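Local coordinates for protein hydrogenase maturation factor (Thermoanaerobacter tengcongensis, PDB 3VTH) that probably transfers a carbamoyl group from carbamoyl phosphate to the C-terminal cysteine of HypE, at the expense of ATP, during [NiFe]-hydrogenase maturation, at residues Ile479-His483 with His484-Ile488. Residues are numbered along the deposited sequence; the frame is centred on the assembly and turned at random.
Sequences IEVQH and HHAHI. With FE (Fe (III) ion), chain I; AP2 (phosphomethylphosphonic acid adenosyl ester), chain H.
His483 and His487, one helical turn apart, share a single iron(III) ion: NE2 of each lies 2.2 Å from the metal. Their rings stand at 87° to one another, and NE2 of His483 and NE2 of His487, 3.2 Å apart, are brought together by the metal and not by a hydrogen bond. Imidazole suits this place because one nitrogen can bind iron while the other is steadied from behind, as ND1 of His483 is by Asp460. Asp507, Asp734 and O2B and O2A, one from each phosphorus of the methylene-bridged nucleotide analogue, complete the coordination. The pair forms an HxxxH metal site at the start of helix 483-494 in the Kae1-like domain, an actin-like ATPase fold, where strand 478-481 hands over to the helix. Gln482 is the N-cap. With CG anti to its backbone N (chi1 -161°) and the chain bent at chi2, its amide turns back to the N-terminal end of the helix; OE1 accepts from His485 N at 3.1 Å and, weakly, from His484 N. The other half of the same amide, NE2, reaches the edge of the His484 ring and donates an almost straight bond to ND1 (3.1 Å, 173°), amide and ring being nearly coplanar. Tyr511 O takes a further hydrogen bond from Gln482 NE2, while NE2 of His484 is hydrogen-bonded to OD1 of Asp507, making His484 a second-shell link to an iron ligand. A leucine at Gln482 would probably leave the His485 amide without its cap and the His484 ring freer to turn beside Asp507. The His483 ring presents its edge to a face of His484, His483 CD2 lying 3.9 Å from His484 NE2. Ala486 N donates to Gln482 O, and the small CB methyl of Ala486 meets Val481 CG1 at 3.7 Å, closing the strand's end against the helix.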
ATOM      1  N   ILE A 479      -9.640  -3.592 -22.917  1.00 29.24           N
ATOM      2  CA  ILE A 479      -9.203  -2.222 -23.151  1.00 28.89           C
ATOM      3  C   ILE A 479      -7.729  -2.089 -22.726  1.00 27.67           C
ATOM      4  O   ILE A 479      -7.394  -2.340 -21.565  1.00 27.19           O
ATOM      5  CB  ILE A 479     -10.120  -1.184 -22.444  1.00 28.51           C
ATOM      6  CG1 ILE A 479     -11.549  -1.245 -23.034  1.00 31.22           C
ATOM      7  CG2 ILE A 479      -9.553   0.232 -22.614  1.00 28.63           C
ATOM      8  CD1 ILE A 479     -12.593  -0.416 -22.274  1.00 30.24           C
ATOM      9  N   GLU A 480      -6.860  -1.733 -23.675  1.00 27.64           N
ATOM     10  CA  GLU A 480      -5.451  -1.502 -23.378  1.00 26.99           C
ATOM     11  C   GLU A 480      -5.278  -0.073 -22.909  1.00 26.20           C
ATOM     12  O   GLU A 480      -5.893   0.847 -23.459  1.00 27.26           O
ATOM     13  CB  GLU A 480      -4.554  -1.813 -24.601  1.00 28.18           C
ATOM     14  CG  GLU A 480      -4.789  -0.928 -25.848  1.00 31.51           C
ATOM     15  CD  GLU A 480      -3.808  -1.218 -26.999  1.00 38.30           C
ATOM     16  OE1 GLU A 480      -3.774  -0.414 -27.970  1.00 38.49           O
ATOM     17  OE2 GLU A 480      -3.079  -2.241 -26.932  1.00 38.62           O
ATOM     18  N   VAL A 481      -4.441   0.110 -21.891  1.00 25.07           N
ATOM     19  CA  VAL A 481      -4.252   1.395 -21.239  1.00 24.23           C
ATOM     20  C   VAL A 481      -2.751   1.687 -21.194  1.00 23.88           C
ATOM     21  O   VAL A 481      -1.964   0.873 -20.708  1.00 23.75           O
ATOM     22  CB  VAL A 481      -4.836   1.383 -19.798  1.00 24.04           C
ATOM     23  CG1 VAL A 481      -4.532   2.700 -19.074  1.00 22.50           C
ATOM     24  CG2 VAL A 481      -6.358   1.084 -19.832  1.00 24.09           C
ATOM     25  N   GLN A 482      -2.350   2.839 -21.724  1.00 23.64           N
ATOM     26  CA  GLN A 482      -0.940   3.195 -21.695  1.00 23.22           C
ATOM     27  C   GLN A 482      -0.529   3.445 -20.238  1.00 22.76           C
ATOM     28  O   GLN A 482      -1.281   4.033 -19.471  1.00 22.54           O
ATOM     29  CB  GLN A 482      -0.656   4.407 -22.577  1.00 22.88           C
ATOM     30  CG  GLN A 482       0.838   4.530 -22.937  1.00 22.68           C
ATOM     31  CD  GLN A 482       1.664   5.180 -21.836  1.00 22.55           C
ATOM     32  OE1 GLN A 482       1.189   6.080 -21.141  1.00 21.77           O
ATOM     33  NE2 GLN A 482       2.912   4.735 -21.681  1.00 24.38           N
ATOM     34  N   HIS A 483       0.673   2.984 -19.883  1.00 23.23           N
ATOM     35  CA  HIS A 483       1.167   2.941 -18.493  1.00 22.35           C
ATOM     36  C   HIS A 483       1.130   4.290 -17.775  1.00 21.45           C
ATOM     37  O   HIS A 483       0.675   4.393 -16.633  1.00 21.00           O
ATOM     38  CB  HIS A 483       2.608   2.414 -18.502  1.00 22.49           C
ATOM     39  CG  HIS A 483       3.165   2.137 -17.139  1.00 23.06           C
ATOM     40  ND1 HIS A 483       2.958   0.944 -16.479  1.00 24.28           N
ATOM     41  CD2 HIS A 483       3.949   2.887 -16.323  1.00 24.04           C
ATOM     42  CE1 HIS A 483       3.584   0.972 -15.314  1.00 23.30           C
ATOM     43  NE2 HIS A 483       4.194   2.137 -15.197  1.00 23.95           N
ATOM     44  N   HIS A 484       1.647   5.324 -18.438  1.00 21.49           N
ATOM     45  CA  HIS A 484       1.737   6.634 -17.826  1.00 21.30           C
ATOM     46  C   HIS A 484       0.396   7.326 -17.727  1.00 21.60           C
ATOM     47  O   HIS A 484       0.131   8.014 -16.743  1.00 21.24           O
ATOM     48  CB  HIS A 484       2.854   7.453 -18.490  1.00 21.87           C
ATOM     49  CG  HIS A 484       4.171   6.755 -18.379  1.00 21.68           C
ATOM     50  ND1 HIS A 484       4.612   5.854 -19.324  1.00 21.89           N
ATOM     51  CD2 HIS A 484       5.072   6.711 -17.366  1.00 20.54           C
ATOM     52  CE1 HIS A 484       5.757   5.328 -18.927  1.00 21.01           C
ATOM     53  NE2 HIS A 484       6.058   5.833 -17.744  1.00 22.63           N
ATOM     54  N   HIS A 485      -0.459   7.111 -18.724  1.00 21.90           N
ATOM     55  CA  HIS A 485      -1.834   7.552 -18.636  1.00 22.70           C
ATOM     56  C   HIS A 485      -2.469   6.956 -17.371  1.00 22.36           C
ATOM     57  O   HIS A 485      -3.118   7.674 -16.614  1.00 23.03           O
ATOM     58  CB  HIS A 485      -2.595   7.163 -19.923  1.00 23.09           C
ATOM     59  CG  HIS A 485      -3.983   7.724 -20.016  1.00 25.27           C
ATOM     60  ND1 HIS A 485      -4.937   7.188 -20.853  1.00 25.49           N
ATOM     61  CD2 HIS A 485      -4.581   8.762 -19.378  1.00 24.59           C
ATOM     62  CE1 HIS A 485      -6.061   7.872 -20.732  1.00 27.12           C
ATOM     63  NE2 HIS A 485      -5.877   8.819 -19.830  1.00 26.48           N
ATOM     64  N   ALA A 486      -2.270   5.657 -17.138  1.00 22.66           N
ATOM     65  CA  ALA A 486      -2.814   4.989 -15.947  1.00 22.60           C
ATOM     66  C   ALA A 486      -2.303   5.586 -14.629  1.00 22.37           C
ATOM     67  O   ALA A 486      -3.086   5.752 -13.695  1.00 22.28           O
ATOM     68  CB  ALA A 486      -2.543   3.494 -15.997  1.00 22.60           C
ATOM     69  N   HIS A 487      -1.003   5.893 -14.536  1.00 22.22           N
ATOM     70  CA  HIS A 487      -0.456   6.580 -13.341  1.00 22.30           C
ATOM     71  C   HIS A 487      -1.224   7.884 -13.085  1.00 22.65           C
ATOM     72  O   HIS A 487      -1.662   8.155 -11.953  1.00 23.56           O
ATOM     73  CB  HIS A 487       1.045   6.921 -13.507  1.00 22.31           C
ATOM     74  CG  HIS A 487       1.994   5.827 -13.111  1.00 21.83           C
ATOM     75  ND1 HIS A 487       1.964   5.208 -11.875  1.00 20.28           N
ATOM     76  CD2 HIS A 487       3.053   5.292 -13.772  1.00 20.73           C
ATOM     77  CE1 HIS A 487       2.949   4.328 -11.803  1.00 20.24           C
ATOM     78  NE2 HIS A 487       3.622   4.357 -12.943  1.00 20.68           N
ATOM     79  N   ILE A 488      -1.392   8.702 -14.124  1.00 22.89           N
ATOM     80  CA  ILE A 488      -2.089   9.986 -13.958  1.00 23.25           C
ATOM     81  C   ILE A 488      -3.550   9.763 -13.523  1.00 24.20           C
ATOM     82  O   ILE A 488      -4.053  10.455 -12.622  1.00 24.14           O
ATOM     83  CB  ILE A 488      -2.021  10.874 -15.252  1.00 24.59           C
ATOM     84  CG1 ILE A 488      -0.572  11.159 -15.654  1.00 23.76           C
ATOM     85  CG2 ILE A 488      -2.808  12.209 -15.091  1.00 24.14           C
ATOM     86  CD1 ILE A 488       0.328  11.715 -14.520  1.00 23.86           C
TER
HETATM   87 FE    FE I 807       5.311   3.125 -13.566  1.00 27.79          FE
HETATM   88  PB  AP2 H 806       8.031   1.336 -13.671  1.00 38.84           P
HETATM   89  O1B AP2 H 806       9.263   2.204 -13.691  1.00 38.10           O
HETATM   90  O2B AP2 H 806       6.764   1.961 -14.168  1.00 34.03           O
HETATM   91  O3B AP2 H 806       8.308  -0.048 -14.203  1.00 40.69           O
HETATM   92  C3A AP2 H 806       7.775   1.070 -11.896  1.00 34.10           C
HETATM   93  PA  AP2 H 806       7.302   2.548 -10.953  1.00 34.45           P
HETATM   94  O1A AP2 H 806       6.934   1.925  -9.614  1.00 30.12           O
HETATM   95  O2A AP2 H 806       6.332   3.487 -11.628  1.00 29.34           O
HETATM   96  O5' AP2 H 806       8.675   3.394 -10.810  1.00 34.22           O
HETATM   97  C5' AP2 H 806       9.698   2.853  -9.982  1.00 36.48           C
HETATM   98  C4' AP2 H 806      10.947   3.630 -10.332  1.00 37.36           C
HETATM   99  O4' AP2 H 806      10.862   4.945  -9.781  1.00 37.86           O
HETATM  100  C3' AP2 H 806      12.198   3.028  -9.725  1.00 38.49           C
HETATM  101  O3' AP2 H 806      12.648   1.907 -10.493  1.00 39.84           O
HETATM  102  C2' AP2 H 806      13.124   4.226  -9.779  1.00 39.11           C
HETATM  103  O2' AP2 H 806      13.653   4.281 -11.109  1.00 38.39           O
HETATM  104  C1' AP2 H 806      12.189   5.413  -9.504  1.00 37.66           C
HETATM  105  N9  AP2 H 806      12.379   5.799  -8.077  1.00 37.59           N
HETATM  106  C8  AP2 H 806      12.097   5.064  -6.972  1.00 37.42           C
HETATM  107  N7  AP2 H 806      12.450   5.714  -5.831  1.00 37.34           N
HETATM  108  C5  AP2 H 806      12.973   6.901  -6.196  1.00 37.29           C
HETATM  109  C6  AP2 H 806      13.549   8.076  -5.496  1.00 37.62           C
HETATM  110  N6  AP2 H 806      13.628   8.122  -4.142  1.00 36.46           N
HETATM  111  N1  AP2 H 806      13.997   9.106  -6.266  1.00 37.69           N
HETATM  112  C2  AP2 H 806      13.912   9.097  -7.614  1.00 36.89           C
HETATM  113  N3  AP2 H 806      13.412   8.054  -8.312  1.00 36.25           N
HETATM  114  C4  AP2 H 806      12.937   6.951  -7.668  1.00 36.56           C